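Local atomic coordinates of monooxygenase (Agrobacterium tumefaciens, PDB entry 2I7G), a protein that probably catalyses the flavin-dependent insertion of oxygen into an organic substrate, as a TIM-barrel member of the luciferase-like monooxygenase family. Residues 195-203 with 210-220; 250-260 with 325-336. One frame throughout, in Å; residues are numbered along the deposited sequence.

Interaction 1 (195-203 with 210-220). With SO4 (sulfate ion), chain E.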
# COMPACT_ATOMS: atom_id res chain seq x y z
N PRO B 195 -9.33 10.16 -10.33
CA PRO B 195 -9.74 11.44 -9.72
C PRO B 195 -8.72 11.95 -8.68
O PRO B 195 -8.17 11.16 -7.86
CB PRO B 195 -11.12 11.14 -9.12
CG PRO B 195 -11.55 9.83 -9.78
CD PRO B 195 -10.31 9.09 -10.06
N VAL B 196 -8.42 13.24 -8.80
CA VAL B 196 -7.60 13.93 -7.83
C VAL B 196 -8.40 15.15 -7.33
O VAL B 196 -8.80 16.00 -8.14
CB VAL B 196 -6.26 14.37 -8.43
CG1 VAL B 196 -5.48 15.23 -7.41
CG2 VAL B 196 -5.44 13.12 -8.83
N TRP B 197 -8.69 15.14 -6.04
CA TRP B 197 -9.36 16.26 -5.36
C TRP B 197 -8.34 17.04 -4.56
O TRP B 197 -7.37 16.47 -4.07
CB TRP B 197 -10.40 15.72 -4.35
CG TRP B 197 -11.63 15.16 -4.99
CD1 TRP B 197 -11.73 14.02 -5.75
CD2 TRP B 197 -12.95 15.69 -4.88
NE1 TRP B 197 -13.04 13.84 -6.14
CE2 TRP B 197 -13.81 14.84 -5.62
CE3 TRP B 197 -13.50 16.84 -4.27
CZ2 TRP B 197 -15.18 15.09 -5.76
CZ3 TRP B 197 -14.87 17.08 -4.40
CH2 TRP B 197 -15.69 16.20 -5.13
N ILE B 198 -8.58 18.34 -4.39
CA ILE B 198 -7.74 19.17 -3.57
C ILE B 198 -8.52 19.51 -2.27
O ILE B 198 -9.61 20.11 -2.32
CB ILE B 198 -7.33 20.47 -4.31
CG1 ILE B 198 -6.59 20.14 -5.60
CG2 ILE B 198 -6.50 21.39 -3.39
CD1 ILE B 198 -5.44 19.19 -5.48
N ALA B 199 -7.96 19.13 -1.14
CA ALA B 199 -8.52 19.51 0.17
C ALA B 199 -8.07 20.91 0.54
O ALA B 199 -6.88 21.24 0.44
CB ALA B 199 -8.10 18.50 1.26
N VAL B 200 -9.02 21.73 0.96
CA VAL B 200 -8.74 23.12 1.31
C VAL B 200 -9.36 23.40 2.70
O VAL B 200 -10.39 22.81 3.05
CB VAL B 200 -9.24 24.08 0.22
CG1 VAL B 200 -8.55 23.79 -1.11
CG2 VAL B 200 -10.79 23.99 0.02
N GLY B 201 -8.72 24.28 3.47
CA GLY B 201 -9.21 24.62 4.81
C GLY B 201 -9.88 25.98 4.92
O GLY B 201 -10.39 26.35 6.00
N GLY B 202 -9.93 26.75 3.85
CA GLY B 202 -10.62 28.03 3.97
C GLY B 202 -9.72 29.24 3.88
O GLY B 202 -10.02 30.30 4.43
N THR B 203 -8.61 29.05 3.17
CA THR B 203 -7.70 30.12 2.82
C THR B 203 -7.95 30.37 1.33
O THR B 203 -7.88 29.43 0.52
CB THR B 203 -6.20 29.74 3.14
OG1 THR B 203 -5.49 29.32 1.96
CG2 THR B 203 -6.13 28.64 4.20
N ALA B 210 -7.10 25.84 -6.89
CA ALA B 210 -7.84 24.64 -7.31
C ALA B 210 -8.83 24.96 -8.47
O ALA B 210 -8.95 24.21 -9.43
CB ALA B 210 -8.60 24.08 -6.12
N GLY B 211 -9.57 26.06 -8.33
CA GLY B 211 -10.52 26.49 -9.36
C GLY B 211 -9.85 26.84 -10.69
O GLY B 211 -10.31 26.42 -11.75
N ALA B 212 -8.78 27.63 -10.61
CA ALA B 212 -7.98 28.02 -11.79
C ALA B 212 -7.41 26.80 -12.54
O ALA B 212 -7.22 26.84 -13.76
CB ALA B 212 -6.88 28.96 -11.38
N MSE B 213 -7.13 25.72 -11.80
CA MSE B 213 -6.64 24.47 -12.35
C MSE B 213 -7.75 23.48 -12.71
O MSE B 213 -7.48 22.40 -13.23
CB MSE B 213 -5.71 23.81 -11.34
CG MSE B 213 -4.40 24.55 -11.14
SE MSE B 213 -3.31 23.66 -9.79
CE MSE B 213 -4.59 23.39 -8.38
N GLY B 214 -8.99 23.86 -12.40
CA GLY B 214 -10.15 23.09 -12.78
C GLY B 214 -10.22 21.75 -12.06
O GLY B 214 -10.72 20.79 -12.64
N LEU B 215 -9.73 21.67 -10.82
CA LEU B 215 -9.76 20.43 -10.03
C LEU B 215 -10.91 20.48 -9.00
O LEU B 215 -11.23 21.57 -8.52
CB LEU B 215 -8.45 20.26 -9.27
CG LEU B 215 -7.25 20.05 -10.23
CD1 LEU B 215 -5.99 20.15 -9.43
CD2 LEU B 215 -7.38 18.68 -10.84
N PRO B 216 -11.55 19.34 -8.70
CA PRO B 216 -12.59 19.32 -7.65
C PRO B 216 -11.95 19.68 -6.30
O PRO B 216 -10.76 19.43 -6.08
CB PRO B 216 -13.03 17.84 -7.58
CG PRO B 216 -12.39 17.14 -8.74
CD PRO B 216 -11.35 18.03 -9.34
N VAL B 217 -12.74 20.31 -5.44
CA VAL B 217 -12.24 20.80 -4.16
C VAL B 217 -13.08 20.25 -3.01
O VAL B 217 -14.32 20.11 -3.12
CB VAL B 217 -12.17 22.35 -4.07
CG1 VAL B 217 -11.10 22.87 -5.03
CG2 VAL B 217 -13.54 23.01 -4.39
N ALA B 218 -12.41 19.95 -1.90
CA ALA B 218 -13.12 19.49 -0.69
C ALA B 218 -12.78 20.47 0.43
O ALA B 218 -11.61 20.57 0.81
CB ALA B 218 -12.66 18.06 -0.31
N LEU B 219 -13.79 21.16 0.93
CA LEU B 219 -13.62 22.16 1.96
C LEU B 219 -13.87 21.60 3.37
O LEU B 219 -14.96 21.10 3.67
CB LEU B 219 -14.64 23.27 1.70
CG LEU B 219 -14.58 24.46 2.63
CD1 LEU B 219 -13.18 25.16 2.68
CD2 LEU B 219 -15.66 25.43 2.11
N ALA B 220 -12.88 21.74 4.25
CA ALA B 220 -13.08 21.40 5.68
C ALA B 220 -13.88 22.51 6.40
O ALA B 220 -13.51 23.69 6.36
CB ALA B 220 -11.73 21.15 6.36
S SO4 E . -5.13 25.16 3.08
O1 SO4 E . -4.52 23.84 3.06
O2 SO4 E . -6.38 25.21 2.34
O3 SO4 E . -5.39 25.54 4.48
O4 SO4 E . -4.17 26.08 2.47
O HOH W 1 -11.40 24.92 7.67

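Interaction 2 (250-260 with 325-336)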
# COMPACT_ATOMS: atom_id res chain seq x y z
N LEU B 250 -15.74 20.89 -12.59
CA LEU B 250 -15.75 21.39 -11.23
C LEU B 250 -16.66 20.53 -10.37
O LEU B 250 -17.80 20.20 -10.75
CB LEU B 250 -16.13 22.87 -11.20
CG LEU B 250 -15.39 23.78 -12.20
CD1 LEU B 250 -15.91 25.20 -12.12
CD2 LEU B 250 -13.87 23.70 -11.98
N ARG B 251 -16.15 20.14 -9.21
CA ARG B 251 -16.91 19.37 -8.21
C ARG B 251 -16.55 19.96 -6.86
O ARG B 251 -15.40 20.40 -6.66
CB ARG B 251 -16.55 17.87 -8.22
CG ARG B 251 -16.69 17.13 -9.57
CD ARG B 251 -18.12 16.66 -9.79
NE ARG B 251 -18.27 15.97 -11.07
CZ ARG B 251 -18.62 16.57 -12.21
NH1 ARG B 251 -18.72 15.85 -13.32
NH2 ARG B 251 -18.85 17.87 -12.25
N THR B 252 -17.51 19.99 -5.95
CA THR B 252 -17.24 20.48 -4.61
C THR B 252 -17.73 19.48 -3.58
O THR B 252 -18.76 18.80 -3.75
CB THR B 252 -17.89 21.87 -4.37
OG1 THR B 252 -19.30 21.77 -4.59
CG2 THR B 252 -17.28 22.96 -5.34
N SER B 253 -17.01 19.42 -2.46
CA SER B 253 -17.41 18.59 -1.34
C SER B 253 -17.29 19.46 -0.08
O SER B 253 -16.46 20.41 -0.00
CB SER B 253 -16.43 17.39 -1.22
OG SER B 253 -16.85 16.56 -0.15
N ILE B 254 -18.09 19.13 0.92
CA ILE B 254 -17.80 19.63 2.27
C ILE B 254 -17.43 18.46 3.17
O ILE B 254 -18.05 17.37 3.10
CB ILE B 254 -18.91 20.53 2.85
CG1 ILE B 254 -20.20 19.72 3.13
CG2 ILE B 254 -19.15 21.80 1.93
CD1 ILE B 254 -21.35 20.56 3.77
N ASN B 255 -16.42 18.67 4.00
CA ASN B 255 -15.89 17.63 4.89
C ASN B 255 -16.15 18.14 6.31
O ASN B 255 -15.61 19.17 6.69
CB ASN B 255 -14.38 17.50 4.70
CG ASN B 255 -13.99 16.94 3.34
OD1 ASN B 255 -14.81 16.68 2.48
ND2 ASN B 255 -12.67 16.78 3.16
N VAL B 256 -16.98 17.43 7.06
CA VAL B 256 -17.43 17.93 8.35
C VAL B 256 -17.28 16.85 9.44
O VAL B 256 -17.22 15.63 9.13
CB VAL B 256 -18.93 18.36 8.28
CG1 VAL B 256 -19.14 19.34 7.14
CG2 VAL B 256 -19.89 17.15 8.10
N HIS B 257 -17.29 17.30 10.68
CA HIS B 257 -17.33 16.39 11.81
C HIS B 257 -18.75 16.22 12.28
O HIS B 257 -19.57 17.13 12.13
CB HIS B 257 -16.46 16.91 12.95
CG HIS B 257 -15.01 16.99 12.58
ND1 HIS B 257 -14.34 18.18 12.42
CD2 HIS B 257 -14.12 16.02 12.26
CE1 HIS B 257 -13.09 17.94 12.05
NE2 HIS B 257 -12.93 16.64 11.97
N GLY B 258 -19.04 15.06 12.86
CA GLY B 258 -20.39 14.86 13.41
C GLY B 258 -20.63 13.43 13.83
O GLY B 258 -19.70 12.62 13.96
N PHE B 259 -21.90 13.12 14.09
CA PHE B 259 -22.21 11.77 14.56
C PHE B 259 -23.72 11.55 14.46
O PHE B 259 -24.50 12.49 14.63
CB PHE B 259 -21.72 11.60 16.01
CG PHE B 259 -21.92 10.22 16.57
CD1 PHE B 259 -21.40 9.09 15.91
CD2 PHE B 259 -22.63 10.05 17.76
CE1 PHE B 259 -21.61 7.79 16.44
CE2 PHE B 259 -22.84 8.74 18.30
CZ PHE B 259 -22.35 7.63 17.63
N ILE B 260 -24.10 10.32 14.11
CA ILE B 260 -25.53 9.97 14.00
C ILE B 260 -25.84 8.87 15.03
O ILE B 260 -25.07 7.90 15.17
CB ILE B 260 -25.86 9.49 12.57
CG1 ILE B 260 -25.57 10.61 11.53
CG2 ILE B 260 -27.31 9.00 12.48
CD1 ILE B 260 -25.26 10.10 10.14
N PHE B 325 -24.39 25.60 -0.30
CA PHE B 325 -23.12 25.30 -0.98
C PHE B 325 -23.24 24.77 -2.41
O PHE B 325 -22.25 24.82 -3.17
CB PHE B 325 -22.35 24.22 -0.19
CG PHE B 325 -21.84 24.67 1.13
CD1 PHE B 325 -20.94 25.74 1.21
CD2 PHE B 325 -22.21 24.01 2.29
CE1 PHE B 325 -20.42 26.15 2.46
CE2 PHE B 325 -21.71 24.41 3.53
CZ PHE B 325 -20.81 25.49 3.62
N LYS B 326 -24.38 24.17 -2.71
CA LYS B 326 -24.61 23.36 -3.91
C LYS B 326 -23.50 22.33 -4.10
O LYS B 326 -23.03 22.08 -5.21
CB LYS B 326 -24.77 24.23 -5.18
CG LYS B 326 -25.84 25.35 -5.08
CD LYS B 326 -27.23 24.78 -4.78
CE LYS B 326 -28.31 25.88 -4.79
NZ LYS B 326 -28.04 26.82 -5.93
N ASN B 327 -23.06 21.76 -3.00
CA ASN B 327 -22.00 20.77 -3.05
C ASN B 327 -22.45 19.46 -3.69
O ASN B 327 -23.59 19.03 -3.48
CB ASN B 327 -21.46 20.50 -1.64
CG ASN B 327 -22.58 20.10 -0.62
OD1 ASN B 327 -23.56 20.83 -0.42
ND2 ASN B 327 -22.42 18.93 0.01
N ASP B 328 -21.53 18.82 -4.41
CA ASP B 328 -21.72 17.49 -5.05
C ASP B 328 -21.51 16.30 -4.11
O ASP B 328 -21.96 15.18 -4.37
CB ASP B 328 -20.72 17.35 -6.18
CG ASP B 328 -20.91 18.43 -7.21
OD1 ASP B 328 -21.95 18.42 -7.91
OD2 ASP B 328 -20.04 19.32 -7.27
N ARG B 329 -20.78 16.56 -3.04
CA ARG B 329 -20.35 15.50 -2.17
C ARG B 329 -20.36 16.01 -0.72
O ARG B 329 -20.10 17.19 -0.48
CB ARG B 329 -18.96 15.00 -2.64
CG ARG B 329 -18.32 13.97 -1.69
CD ARG B 329 -16.94 13.50 -2.22
NE ARG B 329 -17.05 12.64 -3.39
CZ ARG B 329 -16.00 11.99 -3.95
NH1 ARG B 329 -14.78 12.12 -3.46
NH2 ARG B 329 -16.20 11.19 -4.97
N PHE B 330 -20.67 15.12 0.21
CA PHE B 330 -20.73 15.40 1.65
C PHE B 330 -19.98 14.28 2.35
O PHE B 330 -20.39 13.11 2.22
CB PHE B 330 -22.19 15.47 2.15
CG PHE B 330 -22.33 15.59 3.63
CD1 PHE B 330 -22.28 16.86 4.24
CD2 PHE B 330 -22.49 14.45 4.44
CE1 PHE B 330 -22.38 17.00 5.63
CE2 PHE B 330 -22.65 14.58 5.84
CZ PHE B 330 -22.57 15.86 6.43
N LEU B 331 -18.92 14.60 3.11
CA LEU B 331 -18.14 13.60 3.82
C LEU B 331 -18.16 13.86 5.33
O LEU B 331 -17.86 14.97 5.78
CB LEU B 331 -16.67 13.62 3.35
CG LEU B 331 -16.32 13.17 1.94
CD1 LEU B 331 -14.76 12.99 1.89
CD2 LEU B 331 -17.07 11.85 1.54
N LEU B 332 -18.51 12.83 6.09
CA LEU B 332 -18.72 12.99 7.53
C LEU B 332 -17.64 12.22 8.29
O LEU B 332 -17.44 11.01 8.00
CB LEU B 332 -20.11 12.39 7.83
CG LEU B 332 -20.52 12.46 9.30
CD1 LEU B 332 -20.58 13.91 9.83
CD2 LEU B 332 -21.90 11.65 9.56
N GLN B 333 -16.99 12.86 9.27
CA GLN B 333 -16.01 12.18 10.13
C GLN B 333 -16.64 11.99 11.51
O GLN B 333 -16.85 12.97 12.24
CB GLN B 333 -14.70 12.97 10.20
CG GLN B 333 -13.69 12.33 11.17
CD GLN B 333 -12.32 13.02 11.16
OE1 GLN B 333 -11.71 13.24 10.11
NE2 GLN B 333 -11.83 13.29 12.31
N MSE B 334 -17.00 10.75 11.83
CA MSE B 334 -17.59 10.37 13.12
C MSE B 334 -16.56 9.66 14.00
O MSE B 334 -16.46 9.91 15.22
CB MSE B 334 -18.78 9.41 12.92
CG MSE B 334 -19.85 9.89 11.96
SE MSE B 334 -21.43 8.71 11.90
CE MSE B 334 -20.61 7.12 11.20
N ALA B 335 -15.81 8.74 13.39
CA ALA B 335 -14.90 7.86 14.16
C ALA B 335 -13.69 8.71 14.55
O ALA B 335 -12.73 8.87 13.75
CB ALA B 335 -14.50 6.65 13.33
N ILE B 336 -13.78 9.32 15.73
CA ILE B 336 -12.77 10.27 16.25
C ILE B 336 -12.35 9.80 17.64
O ILE B 336 -13.16 9.22 18.36
CB ILE B 336 -13.37 11.70 16.32
CG1 ILE B 336 -13.74 12.18 14.91
CG2 ILE B 336 -12.40 12.73 16.94
CD1 ILE B 336 -14.63 13.38 14.95
O HOH W 2 -20.28 21.90 -7.34

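Interaction 1 (195-203 with 210-220)
The indole of Trp197 is covered on one face by Pro216, whose CB stands 3.4 Å from the centroid of the six-membered ring and only 12° off its normal, a CH-pi contact centred over the face. At the ring edge, and in its plane, lies a backbone acceptor: Trp197 CZ3 is 3.3 Å from Val217 O. Ala218 N also lies near the ring plane at this edge, and Ala218 CB is 4.2 Å from Trp197 CE3. Ser253 and Arg251 touch this ring as well, and Glu128 and Met130 meet it from strand 127-131.

Strands 196-200 and 217-220 run parallel with a 25° angle between their short axes. Four nearly straight hydrogen bonds join them in the zigzag of a parallel pair: Ile198 N gives to Pro216 O (3.0 Å) and Ile198 O receives Ala218 N (2.8 Å), after which Val200 repeats the pattern with Ala218 O and Ala220 N. With helix 204-212 between them, the strands form a beta-alpha-beta unit of the TIM barrel. Ala199 and Ala218 lie on one face of the sheet; Ile198, Val200, Val217 and Leu219 lie on the other, where the connecting helix and helix 230-242 pack.

On that second face Ile198 CG1 meets Leu215 CD1 at 3.9 Å. Leu219 holds its CG trans to the backbone N (chi1 -177°), which carries CD1 toward strand 196-200, 3.8 Å from Val200 CG2, the two side chains crossing at about a right angle. Beyond the end of strand 196-200, Gly201 N donates to O2 of a sulfate ion at 2.8 Å. Ser206 OG also binds this ion, probably acquired from the crystallisation liquor, close to Thr203 at the N-cap of helix 204-212.

Interaction 2 (250-260 with 325-336)
From Ser253 with Arg329 to His257 with Gln333, strands 252-260 and 329-333 pair in parallel, their short axes 46° apart as expected of a strongly twisted sheet. The ladder starts with a reciprocal grip: Thr252 N donates to the anti lone pair of Asp328 OD2 (2.9 Å), while Asp328 N returns a bond to Thr252 O (2.8 Å). A water reaches both Asp328 OD2 and Thr252 OG1. Arg329 O is held from opposite faces of its carbonyl plane, by Ile254 N at 3.1 Å and by Asn327 ND2 at 2.9 Å, the acceptor lying in the plane of the Asn327 amide.

Ile254 serves two rings. Its CG2 sits over one face of Phe325, 4.0 Å from the centroid, and its CD1 meets the edge of Phe330 in plane, 3.8 Å from Phe330 CD1. Val256 CG2 presses obliquely on the same ring, 3.4 Å from Phe330 CZ. Leu332 turns its CG directly away from its backbone N (chi1 180°) and carries CD1 to 3.6 Å from Gly258 N.

On the face bearing Ser253 and Asn255, Arg329 extends to salt bridges with Glu23 and Glu128. Strand 217-220 flanks strand 252-260, and strand 23-28 flanks 329-333; helix 341-363 packs on Phe330 and Ile260, helix 279-286 on His257, whose ND1 is hydrogen-bonded to Arg286.

How the interactions relate
Interactions 1 and 2 belong to one parallel barrel sheet, their centres about 13 Å apart, and follow one another along the chain without overlap. Strand 217-220 of interaction 1 and strand 252-260 of interaction 2 are direct neighbours: Val217 O lies 2.9 Å from Ser253 N, a probable hydrogen bond, and Leu219 O and Asn255 N repeat it. Pro216 CB also packs against Arg251 CB at 3.6 Å. The resulting run continues to strand 127-131 at one end. Interaction 1 is a local beta-alpha-beta step of the wall, whereas interaction 2 spans a mainly helical excursion of 64 residues and sets strand 329-333 beside 252-260; 329-333 in turn pairs with 23-28, the first strand, to close the barrel.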